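Lovastatin nonaketide synthase, polyketide synthase component (PDB 7CPX) builds the dihydromonacolin L nonaketide of lovastatin from malonyl-CoA, working as a homodimeric multidomain polyketide synthase with the partner protein LovC. Local coordinates at residues 2171-2176 and 2367-2371; 2154-2158 and 2182-2186. The protein carries 2 engineered substitutions. All coordinates share one frame; numbering follows the deposited sequence.

Contact 1. Residues 2171-2176 and 2367-2371; sequences SLGRWM and HTLFA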
loop_
_atom_site.group_PDB
_atom_site.type_symbol
_atom_site.label_atom_id
_atom_site.label_comp_id
_atom_site.label_asym_id
_atom_site.label_seq_id
_atom_site.Cartn_x
_atom_site.Cartn_y
_atom_site.Cartn_z
ATOM N N SER A 2171 -21.721 -33.937 -33.677
ATOM C CA SER A 2171 -21.799 -32.544 -33.255
ATOM C C SER A 2171 -23.123 -31.925 -33.680
ATOM O O SER A 2171 -23.760 -31.200 -32.906
ATOM C CB SER A 2171 -20.632 -31.754 -33.841
ATOM O OG SER A 2171 -20.622 -31.838 -35.254
ATOM N N LEU A 2172 -23.556 -32.206 -34.910
ATOM C CA LEU A 2172 -24.828 -31.669 -35.375
ATOM C C LEU A 2172 -25.980 -32.183 -34.524
ATOM O O LEU A 2172 -26.899 -31.431 -34.192
ATOM C CB LEU A 2172 -25.048 -32.033 -36.842
ATOM C CG LEU A 2172 -26.231 -31.335 -37.510
ATOM C CD1 LEU A 2172 -25.938 -29.862 -37.717
ATOM C CD2 LEU A 2172 -26.564 -31.997 -38.829
ATOM N N GLY A 2173 -25.944 -33.465 -34.162
ATOM C CA GLY A 2173 -27.003 -34.022 -33.337
ATOM C C GLY A 2173 -27.028 -33.439 -31.937
ATOM O O GLY A 2173 -28.100 -33.150 -31.393
ATOM N N ARG A 2174 -25.855 -33.270 -31.324
ATOM C CA ARG A 2174 -25.820 -32.679 -29.992
ATOM C C ARG A 2174 -26.309 -31.237 -30.036
ATOM O O ARG A 2174 -27.022 -30.786 -29.133
ATOM C CB ARG A 2174 -24.416 -32.768 -29.392
ATOM C CG ARG A 2174 -23.416 -31.742 -29.895
ATOM C CD ARG A 2174 -22.141 -31.788 -29.076
ATOM N NE ARG A 2174 -22.394 -31.505 -27.667
ATOM C CZ ARG A 2174 -22.486 -30.288 -27.148
ATOM N NH1 ARG A 2174 -22.351 -29.205 -27.895
ATOM N NH2 ARG A 2174 -22.726 -30.154 -25.848
ATOM N N TRP A 2175 -25.956 -30.503 -31.094
ATOM C CA TRP A 2175 -26.484 -29.154 -31.260
ATOM C C TRP A 2175 -27.999 -29.175 -31.430
ATOM O O TRP A 2175 -28.714 -28.355 -30.839
ATOM C CB TRP A 2175 -25.812 -28.489 -32.462
ATOM C CG TRP A 2175 -26.477 -27.237 -32.906
ATOM C CD1 TRP A 2175 -26.227 -25.975 -32.464
ATOM C CD2 TRP A 2175 -27.506 -27.123 -33.891
ATOM N NE1 TRP A 2175 -27.040 -25.078 -33.111
ATOM C CE2 TRP A 2175 -27.835 -25.760 -33.994
ATOM C CE3 TRP A 2175 -28.183 -28.043 -34.695
ATOM C CZ2 TRP A 2175 -28.812 -25.295 -34.865
ATOM C CZ3 TRP A 2175 -29.149 -27.578 -35.562
ATOM C CH2 TRP A 2175 -29.456 -26.218 -35.639
ATOM N N MET A 2176 -28.506 -30.115 -32.229
ATOM C CA MET A 2176 -29.946 -30.249 -32.409
ATOM C C MET A 2176 -30.644 -30.427 -31.070
ATOM O O MET A 2176 -31.595 -29.704 -30.748
ATOM C CB MET A 2176 -30.248 -31.441 -33.314
ATOM C CG MET A 2176 -30.123 -31.188 -34.795
ATOM S SD MET A 2176 -30.617 -32.670 -35.692
ATOM C CE MET A 2176 -30.726 -32.054 -37.363
ATOM N N HIS A 2367 -23.124 -25.936 -37.819
ATOM C CA HIS A 2367 -24.426 -26.026 -37.168
ATOM C C HIS A 2367 -25.303 -24.842 -37.550
ATOM O O HIS A 2367 -26.498 -25.002 -37.808
ATOM C CB HIS A 2367 -24.252 -26.093 -35.651
ATOM C CG HIS A 2367 -23.482 -27.286 -35.184
ATOM N ND1 HIS A 2367 -23.002 -27.405 -33.897
ATOM C CD2 HIS A 2367 -23.110 -28.416 -35.829
ATOM C CE1 HIS A 2367 -22.367 -28.556 -33.772
ATOM N NE2 HIS A 2367 -22.417 -29.189 -34.929
ATOM N N THR A 2368 -24.720 -23.644 -37.584
ATOM C CA THR A 2368 -25.465 -22.457 -37.992
ATOM C C THR A 2368 -25.940 -22.579 -39.435
ATOM O O THR A 2368 -27.072 -22.206 -39.761
ATOM C CB THR A 2368 -24.592 -21.214 -37.820
ATOM O OG1 THR A 2368 -24.096 -21.158 -36.477
ATOM C CG2 THR A 2368 -25.381 -19.946 -38.109
ATOM N N LEU A 2369 -25.077 -23.082 -40.318
ATOM C CA LEU A 2369 -25.453 -23.257 -41.717
ATOM C C LEU A 2369 -26.602 -24.246 -41.856
ATOM O O LEU A 2369 -27.559 -24.001 -42.599
ATOM C CB LEU A 2369 -24.234 -23.719 -42.517
ATOM C CG LEU A 2369 -24.451 -24.335 -43.899
ATOM C CD1 LEU A 2369 -25.196 -23.391 -44.822
ATOM C CD2 LEU A 2369 -23.109 -24.712 -44.499
ATOM N N PHE A 2370 -26.529 -25.366 -41.138
ATOM C CA PHE A 2370 -27.617 -26.337 -41.171
ATOM C C PHE A 2370 -28.897 -25.740 -40.603
ATOM O O PHE A 2370 -29.994 -25.995 -41.114
ATOM C CB PHE A 2370 -27.222 -27.590 -40.392
ATOM C CG PHE A 2370 -28.316 -28.610 -40.294
ATOM C CD1 PHE A 2370 -29.245 -28.551 -39.275
ATOM C CD2 PHE A 2370 -28.415 -29.627 -41.224
ATOM C CE1 PHE A 2370 -30.253 -29.481 -39.184
ATOM C CE2 PHE A 2370 -29.419 -30.564 -41.139
ATOM C CZ PHE A 2370 -30.341 -30.493 -40.117
ATOM N N ALA A 2371 -28.777 -24.953 -39.535
ATOM C CA ALA A 2371 -29.942 -24.310 -38.944
ATOM C C ALA A 2371 -30.606 -23.380 -39.943
ATOM O O ALA A 2371 -31.833 -23.374 -40.092
ATOM C CB ALA A 2371 -29.526 -23.530 -37.701
#
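Ser2171 meets His2367 where two helices of the ketoreductase's Rossmann fold pack together over its parallel sheet; their segment axes approach to 10.6 Å and cross at -64°. A short hydroxyl side chain suits Ser2171, since its OG can bond back to the carbonyls of Asp2167 and Leu2168 in its own helix and still accept a weak hydrogen bond from His2367 NE2 at 3.2 Å. Leu2172 follows, its branched end spanning two partners. CD1 lies beside His2367 CD2 and Phe2370 CG, while CD2 sits over a face of the Phe2370 ring, 3.9 Å from its centroid in a CH-pi contact. One turn on, Trp2175 exchanges CH-pi contacts with His2367. Trp2175 CB, directed toward the other helix, lies over the imidazole, and His2367 CB over the five-membered ring of the indole, 3.6 Å from its centroid, the two ring planes being 33° apart. With CG anti to the backbone N (chi1 167°), the indole is laid across His2367 CB and its CH2 comes to Ala2371 CB at 3.4 Å, the small methyl lying against the CZ2-CH2 end. Its NE1 is satisfied by Asp2148, and its CZ3 packs 3.8 Å from Phe2370 CD1.

Contact 2. Residues 2154-2158 and 2182-2186; sequences AADKT and CHIVL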
loop_
_atom_site.group_PDB
_atom_site.type_symbol
_atom_site.label_atom_id
_atom_site.label_comp_id
_atom_site.label_asym_id
_atom_site.label_seq_id
_atom_site.Cartn_x
_atom_site.Cartn_y
_atom_site.Cartn_z
ATOM N N ALA A 2154 -38.735 -29.604 -32.949
ATOM C CA ALA A 2154 -39.838 -30.082 -32.133
ATOM C C ALA A 2154 -39.426 -31.319 -31.347
ATOM O O ALA A 2154 -38.665 -32.163 -31.828
ATOM C CB ALA A 2154 -41.055 -30.401 -33.002
ATOM N N ALA A 2155 -39.944 -31.418 -30.122
ATOM C CA ALA A 2155 -39.626 -32.543 -29.254
ATOM C C ALA A 2155 -40.377 -33.813 -29.631
ATOM O O ALA A 2155 -39.990 -34.898 -29.186
ATOM C CB ALA A 2155 -39.939 -32.187 -27.800
ATOM N N ASP A 2156 -41.434 -33.705 -30.436
ATOM C CA ASP A 2156 -42.274 -34.843 -30.790
ATOM C C ASP A 2156 -41.964 -35.380 -32.182
ATOM O O ASP A 2156 -42.856 -35.904 -32.858
ATOM C CB ASP A 2156 -43.750 -34.456 -30.692
ATOM C CG ASP A 2156 -44.116 -33.309 -31.615
ATOM O OD1 ASP A 2156 -43.211 -32.772 -32.288
ATOM O OD2 ASP A 2156 -45.309 -32.944 -31.668
ATOM N N LYS A 2157 -40.715 -35.262 -32.625
ATOM C CA LYS A 2157 -40.321 -35.720 -33.947
ATOM C C LYS A 2157 -38.901 -36.259 -33.902
ATOM O O LYS A 2157 -38.061 -35.781 -33.136
ATOM C CB LYS A 2157 -40.420 -34.595 -34.984
ATOM C CG LYS A 2157 -41.841 -34.275 -35.409
ATOM C CD LYS A 2157 -41.919 -32.947 -36.141
ATOM C CE LYS A 2157 -43.304 -32.715 -36.719
ATOM N NZ LYS A 2157 -43.445 -31.357 -37.313
ATOM N N THR A 2158 -38.646 -37.261 -34.736
ATOM C CA THR A 2158 -37.311 -37.816 -34.896
ATOM C C THR A 2158 -36.604 -37.122 -36.046
ATOM O O THR A 2158 -37.175 -36.941 -37.123
ATOM C CB THR A 2158 -37.362 -39.320 -35.165
ATOM O OG1 THR A 2158 -38.654 -39.678 -35.671
ATOM C CG2 THR A 2158 -37.070 -40.100 -33.903
ATOM N N CYS A 2182 -35.463 -33.613 -29.323
ATOM C CA CYS A 2182 -35.492 -34.624 -28.276
ATOM C C CYS A 2182 -35.296 -36.037 -28.807
ATOM O O CYS A 2182 -35.079 -36.954 -28.007
ATOM C CB CYS A 2182 -36.814 -34.546 -27.509
ATOM S SG CYS A 2182 -37.023 -33.027 -26.555
ATOM N N HIS A 2183 -35.365 -36.240 -30.122
ATOM C CA HIS A 2183 -35.216 -37.567 -30.710
ATOM C C HIS A 2183 -34.386 -37.454 -31.978
ATOM O O HIS A 2183 -34.817 -36.833 -32.954
ATOM C CB HIS A 2183 -36.580 -38.194 -31.006
ATOM C CG HIS A 2183 -37.448 -38.338 -29.796
ATOM N ND1 HIS A 2183 -37.393 -39.437 -28.967
ATOM C CD2 HIS A 2183 -38.384 -37.515 -29.268
ATOM C CE1 HIS A 2183 -38.263 -39.288 -27.983
ATOM N NE2 HIS A 2183 -38.877 -38.130 -28.143
ATOM N N ILE A 2184 -33.205 -38.063 -31.964
ATOM C CA ILE A 2184 -32.265 -37.992 -33.075
ATOM C C ILE A 2184 -31.833 -39.403 -33.447
ATOM O O ILE A 2184 -31.647 -40.260 -32.574
ATOM C CB ILE A 2184 -31.042 -37.118 -32.729
ATOM C CG1 ILE A 2184 -31.502 -35.731 -32.279
ATOM C CG2 ILE A 2184 -30.120 -37.002 -33.930
ATOM C CD1 ILE A 2184 -30.383 -34.827 -31.825
ATOM N N VAL A 2185 -31.673 -39.640 -34.745
ATOM C CA VAL A 2185 -31.319 -40.950 -35.280
ATOM C C VAL A 2185 -30.146 -40.748 -36.230
ATOM O O VAL A 2185 -30.324 -40.260 -37.349
ATOM C CB VAL A 2185 -32.494 -41.621 -35.995
ATOM C CG1 VAL A 2185 -32.104 -43.010 -36.468
ATOM C CG2 VAL A 2185 -33.704 -41.684 -35.080
ATOM N N LEU A 2186 -28.951 -41.125 -35.791
ATOM C CA LEU A 2186 -27.791 -41.143 -36.667
ATOM C C LEU A 2186 -27.775 -42.442 -37.459
ATOM O O LEU A 2186 -28.022 -43.519 -36.911
ATOM C CB LEU A 2186 -26.503 -41.012 -35.855
ATOM C CG LEU A 2186 -26.534 -40.039 -34.676
ATOM C CD1 LEU A 2186 -25.185 -40.001 -33.984
ATOM C CD2 LEU A 2186 -26.929 -38.656 -35.139
#
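Thr2158 overlaps His2183 at the start of two neighbouring parallel strands, 2158-2162 and 2183-2187, joined by a beta-alpha-beta crossover of the ketoreductase's Rossmann fold. The methyl CG2 of Thr2158 rests 3.5 Å from His2183 CB and 3.9 Å from Val2185 CG2, so a beta-branched residue on each strand contributes a methyl to the same side of the sheet. Beneath them the backbones approach without a hydrogen bond between the two segments: Thr2158 CA turns its hydrogen to His2183 O at 3.3 Å, with 148° at the hydrogen, while the backbone of His2183 bonds to Tyr2159, one residue further along. Lys2157, pointing away, carries its amine to a salt bridge with Asp2287. Before the strand begins, the chain bends past the turn at Cys2182. Small Ala2155 fits there, its CB against Cys2182 SG at 3.3 Å in an apolar touch at the more exposed end of the contact. The His2183 ring, with CG beside its own backbone N (chi1 -59°), swings toward this bend. Its ND1 takes part in a weak hydrogen bond with Arg2207 NE, and at the ring's edge, in its plane, Ala2155 O lies 3.1 Å from CD2.

Overall arrangement
From the N terminus, the chain passes 2154-2158, runs up strand 2158-2162, turns into the helix that carries 2171-2176 and returns at 2182-2186, where contact 2 closes a short loop around this strand-helix unit. Contact 1 opens inside that loop and closes only after about 190 further residues, when helix 2363-2385 arrives at 2367-2371. The two therefore cross rather than nest. Contact 2 joins the beginnings of adjacent strands; contact 1 fastens the crossover helix to a late helix on the same layer of the ketoreductase. Their centres lie about 13 Å apart, and they meet where Ile2184 CD1 packs 3.7 Å from Met2176 CB, linking sheet to helix.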